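Side-chain contacts in DNA processing protein DprA (Streptococcus pneumoniae, PDB 3UQZ), which helps load the RecA recombinase onto single-stranded DNA during natural transformation, binding that DNA cooperatively and protecting it from nucleases: residues A[51-54]-A[55-59]; A[61-64]-A[65-69]; A[192-195]-A[196-200]. One frame throughout, in Å; residues are numbered along the deposited sequence.

Contact 1: residues A[51-54]-A[55-59]; sequences VFME and RYFQI
Glu54 and Gln58, one helical turn apart, share a water on the outer side of the helix. The water donates to both, lying 2.8 Å from Glu54 OE1 and 2.6 Å from Gln58 OE1. The two side chains slant across each other with carboxylate and amide planes only 21° apart, and Gln58 NE2 rests 3.5 Å from Glu54 CG, against its aliphatic part. Glu54 takes its place in the bridge with CG swung opposite the backbone N (chi1 -173°) and the chain extended beyond it. A second i to i+4 pair, Met53 and Phe57, runs side by side, the selenomethionine CE 3.9 Å from Phe57 CE2. Beneath both pairs the backbone follows alpha-helical i to i+4 bonding: the N-H groups of Arg55, Tyr56, Phe57 and Gln58 donate to the carbonyls of Val51, Phe52, Met53 and Glu54, with Tyr56 N 2.9 Å from Phe52 O. Phe52 and Tyr56 form the buried side, and the Tyr56 hydroxyl is hydrogen-bonded to Glu7 while its ring makes a cation-pi contact with Lys10. Helix 49-58 packs against helices 5-13 and 37-43 of the sterile alpha motif domain, Phe52 reaching Leu11 and Ala41, and Met53, Tyr56 and Phe57 meeting Leu37.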
loop_
_atom_site.group_PDB
_atom_site.type_symbol
_atom_site.label_atom_id
_atom_site.label_comp_id
_atom_site.label_asym_id
_atom_site.label_seq_id
_atom_site.Cartn_x
_atom_site.Cartn_y
_atom_site.Cartn_z
ATOM N N VAL A 51 51.116 -6.545 12.277
ATOM C CA VAL A 51 50.275 -6.761 13.458
ATOM C C VAL A 51 49.366 -7.969 13.280
ATOM O O VAL A 51 49.137 -8.708 14.245
ATOM C CB VAL A 51 49.565 -5.490 14.012
ATOM C CG1 VAL A 51 48.172 -5.300 13.422
ATOM C CG2 VAL A 51 49.491 -5.544 15.533
ATOM N N PHE A 52 48.883 -8.189 12.036
ATOM C CA PHE A 52 48.057 -9.353 11.726
ATOM C C PHE A 52 48.885 -10.641 11.895
ATOM O O PHE A 52 48.445 -11.571 12.582
ATOM C CB PHE A 52 47.442 -9.250 10.307
ATOM C CG PHE A 52 47.225 -10.581 9.620
ATOM C CD1 PHE A 52 46.267 -11.477 10.083
ATOM C CD2 PHE A 52 48.010 -10.958 8.540
ATOM C CE1 PHE A 52 46.088 -12.715 9.467
ATOM C CE2 PHE A 52 47.832 -12.199 7.925
ATOM C CZ PHE A 52 46.868 -13.064 8.389
HETATM N N MSE A 53 50.082 -10.679 11.265
HETATM C CA MSE A 53 51.006 -11.815 11.297
HETATM C C MSE A 53 51.448 -12.143 12.717
HETATM O O MSE A 53 51.446 -13.316 13.086
HETATM C CB MSE A 53 52.201 -11.552 10.397
HETATM C CG MSE A 53 51.839 -11.481 8.928
HETATM SE SE MSE A 53 53.404 -11.492 7.777
HETATM C CE MSE A 53 53.917 -13.378 8.162
ATOM N N GLU A 54 51.721 -11.095 13.536
ATOM C CA GLU A 54 52.086 -11.209 14.949
ATOM C C GLU A 54 50.970 -11.953 15.657
ATOM O O GLU A 54 51.219 -13.035 16.178
ATOM C CB GLU A 54 52.296 -9.814 15.574
ATOM C CG GLU A 54 52.839 -9.831 16.994
ATOM C CD GLU A 54 52.895 -8.476 17.676
ATOM O OE1 GLU A 54 51.818 -7.890 17.935
ATOM O OE2 GLU A 54 54.020 -8.009 17.970
ATOM N N ARG A 55 49.732 -11.415 15.592
ATOM C CA ARG A 55 48.515 -11.989 16.189
ATOM C C ARG A 55 48.271 -13.433 15.758
ATOM O O ARG A 55 47.950 -14.266 16.609
ATOM C CB ARG A 55 47.293 -11.111 15.890
ATOM C CG ARG A 55 47.270 -9.811 16.686
ATOM C CD ARG A 55 45.974 -9.055 16.512
ATOM N NE ARG A 55 44.817 -9.837 16.953
ATOM C CZ ARG A 55 43.559 -9.414 16.897
ATOM N NH1 ARG A 55 43.280 -8.202 16.430
ATOM N NH2 ARG A 55 42.568 -10.194 17.308
ATOM N N TYR A 56 48.485 -13.739 14.457
ATOM C CA TYR A 56 48.341 -15.092 13.914
ATOM C C TYR A 56 49.289 -16.073 14.633
ATOM O O TYR A 56 48.863 -17.151 15.053
ATOM C CB TYR A 56 48.583 -15.102 12.390
ATOM C CG TYR A 56 48.393 -16.462 11.749
ATOM C CD1 TYR A 56 47.189 -16.806 11.137
ATOM C CD2 TYR A 56 49.419 -17.407 11.752
ATOM C CE1 TYR A 56 47.010 -18.057 10.547
ATOM C CE2 TYR A 56 49.247 -18.663 11.173
ATOM C CZ TYR A 56 48.041 -18.984 10.574
ATOM O OH TYR A 56 47.875 -20.226 10.019
ATOM N N PHE A 57 50.570 -15.681 14.783
ATOM C CA PHE A 57 51.595 -16.489 15.448
ATOM C C PHE A 57 51.360 -16.690 16.938
ATOM O O PHE A 57 51.716 -17.753 17.457
ATOM C CB PHE A 57 53.003 -15.941 15.172
ATOM C CG PHE A 57 53.441 -16.103 13.737
ATOM C CD1 PHE A 57 53.455 -17.355 13.129
ATOM C CD2 PHE A 57 53.865 -15.013 12.998
ATOM C CE1 PHE A 57 53.842 -17.498 11.796
ATOM C CE2 PHE A 57 54.236 -15.159 11.660
ATOM C CZ PHE A 57 54.265 -16.402 11.084
ATOM N N GLN A 58 50.735 -15.699 17.617
ATOM C CA GLN A 58 50.440 -15.777 19.051
ATOM C C GLN A 58 49.283 -16.721 19.388
ATOM O O GLN A 58 49.120 -17.092 20.553
ATOM C CB GLN A 58 50.235 -14.381 19.654
ATOM C CG GLN A 58 51.535 -13.574 19.725
ATOM C CD GLN A 58 51.330 -12.091 19.882
ATOM O OE1 GLN A 58 50.214 -11.561 19.801
ATOM N NE2 GLN A 58 52.427 -11.379 20.098
ATOM N N ILE A 59 48.496 -17.127 18.375
ATOM C CA ILE A 59 47.346 -18.019 18.553
ATOM C C ILE A 59 47.752 -19.426 18.990
ATOM O O ILE A 59 48.562 -20.071 18.323
ATOM C CB ILE A 59 46.398 -18.001 17.306
ATOM C CG1 ILE A 59 45.572 -16.694 17.260
ATOM C CG2 ILE A 59 45.475 -19.230 17.266
ATOM C CD1 ILE A 59 44.992 -16.345 15.932
HETATM O O HOH W 1 49.759 -9.016 19.393
#

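Contact 2: residues A[61-64]-A[65-69]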
loop_
_atom_site.group_PDB
_atom_site.type_symbol
_atom_site.label_atom_id
_atom_site.label_comp_id
_atom_site.label_asym_id
_atom_site.label_seq_id
_atom_site.Cartn_x
_atom_site.Cartn_y
_atom_site.Cartn_z
ATOM N N ASP A 61 46.964 -22.829 18.821
ATOM C CA ASP A 61 46.234 -23.734 17.929
ATOM C C ASP A 61 45.430 -24.823 18.637
ATOM O O ASP A 61 44.353 -25.176 18.163
ATOM C CB ASP A 61 47.174 -24.355 16.891
ATOM C CG ASP A 61 47.662 -23.368 15.858
ATOM O OD1 ASP A 61 46.924 -23.114 14.888
ATOM O OD2 ASP A 61 48.786 -22.847 16.019
ATOM N N ALA A 62 45.940 -25.344 19.758
ATOM C CA ALA A 62 45.273 -26.383 20.537
ATOM C C ALA A 62 43.978 -25.855 21.178
ATOM O O ALA A 62 42.943 -26.522 21.096
ATOM C CB ALA A 62 46.214 -26.924 21.601
ATOM N N HIS A 63 44.039 -24.650 21.791
ATOM C CA HIS A 63 42.902 -23.982 22.424
ATOM C C HIS A 63 41.850 -23.564 21.380
ATOM O O HIS A 63 40.654 -23.757 21.618
ATOM C CB HIS A 63 43.381 -22.770 23.245
ATOM C CG HIS A 63 42.270 -21.962 23.845
ATOM N ND1 HIS A 63 41.794 -20.813 23.225
ATOM C CD2 HIS A 63 41.555 -22.177 24.976
ATOM C CE1 HIS A 63 40.820 -20.362 24.003
ATOM N NE2 HIS A 63 40.637 -21.150 25.067
ATOM N N LEU A 64 42.304 -22.999 20.231
ATOM C CA LEU A 64 41.442 -22.541 19.143
ATOM C C LEU A 64 40.765 -23.686 18.406
ATOM O O LEU A 64 39.615 -23.529 17.993
ATOM C CB LEU A 64 42.190 -21.620 18.166
ATOM C CG LEU A 64 41.317 -20.844 17.163
ATOM C CD1 LEU A 64 40.648 -19.662 17.808
ATOM C CD2 LEU A 64 42.118 -20.376 15.984
ATOM N N SER A 65 41.460 -24.827 18.239
ATOM C CA SER A 65 40.892 -25.995 17.562
ATOM C C SER A 65 39.728 -26.591 18.359
ATOM O O SER A 65 38.760 -27.072 17.769
ATOM C CB SER A 65 41.961 -27.043 17.284
ATOM O OG SER A 65 41.485 -28.011 16.363
ATOM N N LYS A 66 39.803 -26.516 19.696
ATOM C CA LYS A 66 38.754 -26.991 20.594
ATOM C C LYS A 66 37.513 -26.082 20.435
ATOM O O LYS A 66 36.399 -26.588 20.309
ATOM C CB LYS A 66 39.268 -26.998 22.045
ATOM C CG LYS A 66 38.402 -27.788 23.008
ATOM C CD LYS A 66 38.901 -27.592 24.419
ATOM C CE LYS A 66 37.787 -27.717 25.430
ATOM N NZ LYS A 66 38.257 -27.423 26.809
ATOM N N GLU A 67 37.735 -24.749 20.415
ATOM C CA GLU A 67 36.738 -23.690 20.255
ATOM C C GLU A 67 36.010 -23.822 18.891
ATOM O O GLU A 67 34.773 -23.877 18.855
ATOM C CB GLU A 67 37.447 -22.334 20.363
ATOM C CG GLU A 67 36.546 -21.160 20.676
ATOM C CD GLU A 67 37.275 -19.833 20.688
ATOM O OE1 GLU A 67 38.230 -19.680 21.484
ATOM O OE2 GLU A 67 36.892 -18.943 19.895
ATOM N N PHE A 68 36.792 -23.910 17.779
ATOM C CA PHE A 68 36.296 -24.065 16.413
ATOM C C PHE A 68 35.436 -25.328 16.224
ATOM O O PHE A 68 34.468 -25.299 15.456
ATOM C CB PHE A 68 37.472 -24.053 15.415
ATOM C CG PHE A 68 37.107 -24.360 13.982
ATOM C CD1 PHE A 68 36.466 -23.411 13.190
ATOM C CD2 PHE A 68 37.402 -25.600 13.423
ATOM C CE1 PHE A 68 36.125 -23.698 11.865
ATOM C CE2 PHE A 68 37.057 -25.889 12.101
ATOM C CZ PHE A 68 36.416 -24.939 11.333
ATOM N N GLN A 69 35.804 -26.429 16.899
ATOM C CA GLN A 69 35.114 -27.713 16.764
ATOM C C GLN A 69 33.874 -27.917 17.648
ATOM O O GLN A 69 33.117 -28.863 17.402
ATOM C CB GLN A 69 36.110 -28.881 16.859
ATOM C CG GLN A 69 36.984 -29.003 15.609
ATOM C CD GLN A 69 38.087 -30.014 15.740
ATOM O OE1 GLN A 69 38.695 -30.183 16.801
ATOM N NE2 GLN A 69 38.415 -30.667 14.636
#
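Glu67, whose CB lies 3.4 Å from Leu64 O on the preceding turn, has its carboxylate oxygen OE2 gripped by two groups of helix 5-13: a salt bridge from Lys13 and a hydrogen bond with the Tyr9 hydroxyl. The other oxygen, OE1, turns to His63, four residues earlier, and stands 3.7 Å from its CE1. This approach to the imidazole is oblique, the ring and carboxylate planes being 83° apart. Both residues place CG opposite the backbone N (chi1 176° in His63), which lets the two side chains cross on one flank of the helix. The nearer imidazole nitrogen, His63 ND1, remains 4.1 Å from Glu67 OE1, and no direct bond joins the two groups.

Behind these side chains, the backbone N-H groups of Ser65, Lys66, Glu67 and Phe68 donate to the carbonyls four residues earlier, those of Lys66 and Glu67 weakly. The bond from Ser65 N to Asp61 O measures 2.9 Å, and Ser65 CB also rests 3.2 Å from Asp61 O. Leu64 is the buried member of the group, packing on Tyr6, Tyr9, Lys10 and Lys13, while Asp61, six residues before Glu67, repeats the polar pattern of that residue, its OD1 being salt-bridged to Lys10 and hydrogen-bonded to the Tyr6 hydroxyl. The pattern is that of an amphipathic alpha-helix, with Leu64 flanked by two acidic residues that each pair with a lysine and a tyrosine of helix 5-13 in the sterile alpha motif region.

Contact 3: residues A[192-195]-A[196-200]; sequences SEYG and PGEQP
The Tyr194 ring and the Glu198 carboxylate stand nearly perpendicular, their planes 83° apart, where Tyr194 precedes, and Glu198 ends, the type II beta turn Gly195-Glu198. Glu193 CB sits over the centre of one face of the Tyr194 ring, 4.3 Å above the plane, while Glu198 OE1 lies 4.2 Å from Tyr194 CD1, oblique to the ring. The ring also stacks with His204 and touches Ala207, so that helix 204-215 takes part in holding it. Nearer the backbone, the CB atoms of Tyr194 and Glu198 meet at 3.8 Å. The turn itself is closed by a weak bond from Glu198 N to Gly195 O, with Pro196 and Gly197 at its two corners; the positive phi of Gly197 suits the second corner. Gly197 N is in turn hydrogen-bonded to Asp170. Upstream of the turn, Ser192 OG accepts from Tyr194 N at 3.2 Å, an ST turn at the end of strand 189-192, and the same oxygen is hydrogen-bonded to Thr167 O. The Glu198 chain, its CG beside the backbone N (chi1 -68°) and its chi2 off anti, brings the carboxylate to the amide at the turn's start: Gly195 N donates to Glu198 OE2 at 3.1 Å, on the anti side and 26° out of the carboxylate plane.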
loop_
_atom_site.group_PDB
_atom_site.type_symbol
_atom_site.label_atom_id
_atom_site.label_comp_id
_atom_site.label_asym_id
_atom_site.label_seq_id
_atom_site.Cartn_x
_atom_site.Cartn_y
_atom_site.Cartn_z
ATOM N N SER A 192 24.922 -18.979 12.544
ATOM C CA SER A 192 25.657 -17.903 13.228
ATOM C C SER A 192 27.057 -17.700 12.652
ATOM O O SER A 192 27.714 -18.663 12.264
ATOM C CB SER A 192 25.756 -18.174 14.730
ATOM O OG SER A 192 26.279 -17.049 15.417
ATOM N N GLU A 193 27.518 -16.451 12.616
ATOM C CA GLU A 193 28.864 -16.090 12.160
ATOM C C GLU A 193 29.791 -16.034 13.376
ATOM O O GLU A 193 31.000 -15.981 13.215
ATOM C CB GLU A 193 28.832 -14.695 11.518
ATOM C CG GLU A 193 28.972 -14.692 10.010
ATOM C CD GLU A 193 29.060 -13.308 9.403
ATOM O OE1 GLU A 193 29.739 -13.163 8.364
ATOM O OE2 GLU A 193 28.499 -12.355 9.990
ATOM N N TYR A 194 29.205 -16.017 14.587
ATOM C CA TYR A 194 29.871 -15.871 15.871
ATOM C C TYR A 194 30.207 -17.184 16.556
ATOM O O TYR A 194 29.418 -18.124 16.555
ATOM C CB TYR A 194 29.061 -14.925 16.774
ATOM C CG TYR A 194 28.624 -13.692 16.012
ATOM C CD1 TYR A 194 29.547 -12.711 15.647
ATOM C CD2 TYR A 194 27.323 -13.565 15.540
ATOM C CE1 TYR A 194 29.178 -11.629 14.850
ATOM C CE2 TYR A 194 26.941 -12.479 14.752
ATOM C CZ TYR A 194 27.869 -11.507 14.423
ATOM O OH TYR A 194 27.514 -10.447 13.629
ATOM N N GLY A 195 31.406 -17.236 17.112
ATOM C CA GLY A 195 31.933 -18.413 17.785
ATOM C C GLY A 195 31.403 -18.602 19.190
ATOM O O GLY A 195 30.640 -17.764 19.676
ATOM N N PRO A 196 31.811 -19.693 19.877
ATOM C CA PRO A 196 31.292 -19.958 21.232
ATOM C C PRO A 196 31.415 -18.826 22.250
ATOM O O PRO A 196 32.449 -18.160 22.331
ATOM C CB PRO A 196 32.068 -21.206 21.661
ATOM C CG PRO A 196 32.422 -21.890 20.378
ATOM C CD PRO A 196 32.716 -20.772 19.429
ATOM N N GLY A 197 30.343 -18.596 22.995
ATOM C CA GLY A 197 30.307 -17.592 24.050
ATOM C C GLY A 197 30.188 -16.135 23.651
ATOM O O GLY A 197 30.192 -15.274 24.532
ATOM N N GLU A 198 30.066 -15.830 22.336
ATOM C CA GLU A 198 29.935 -14.453 21.845
ATOM C C GLU A 198 28.594 -13.838 22.241
ATOM O O GLU A 198 27.542 -14.461 22.077
ATOM C CB GLU A 198 30.212 -14.339 20.338
ATOM C CG GLU A 198 31.664 -14.607 19.981
ATOM C CD GLU A 198 32.210 -13.821 18.804
ATOM O OE1 GLU A 198 32.216 -12.571 18.880
ATOM O OE2 GLU A 198 32.681 -14.457 17.831
ATOM N N GLN A 199 28.655 -12.617 22.780
ATOM C CA GLN A 199 27.539 -11.860 23.342
ATOM C C GLN A 199 26.694 -11.042 22.349
ATOM O O GLN A 199 27.209 -10.637 21.303
ATOM C CB GLN A 199 28.073 -10.945 24.478
ATOM C CG GLN A 199 28.604 -11.688 25.709
ATOM C CD GLN A 199 27.591 -12.620 26.311
ATOM O OE1 GLN A 199 27.711 -13.839 26.181
ATOM N NE2 GLN A 199 26.568 -12.072 26.961
ATOM N N PRO A 200 25.412 -10.729 22.693
ATOM C CA PRO A 200 24.577 -9.913 21.788
ATOM C C PRO A 200 24.989 -8.427 21.671
ATOM O O PRO A 200 24.260 -7.519 22.101
ATOM C CB PRO A 200 23.167 -10.096 22.363
ATOM C CG PRO A 200 23.377 -10.373 23.785
ATOM C CD PRO A 200 24.644 -11.147 23.887
#

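How the contacts relate
Following the chain from the N terminus, contact 1 lies on helix 49-58 and contact 2 on the next helix, 61-69, which precedes the strands of the mixed sheet in the chain. Contact 3 comes much later, in the loop between strand 189-192 and helix 204-215. All three are local and in series, without nesting or crossing; contacts 1 and 2 span successive helical turns, whereas contact 3 closes a type II beta turn in a loop. Contacts 1 and 2 touch through Ile59 CG2 and Leu64 CD2, 3.8 Å apart. Contact 2 reaches contact 3 where Glu67 O meets Pro196 CG at 3.4 Å, packing helix 61-69 against the later loop.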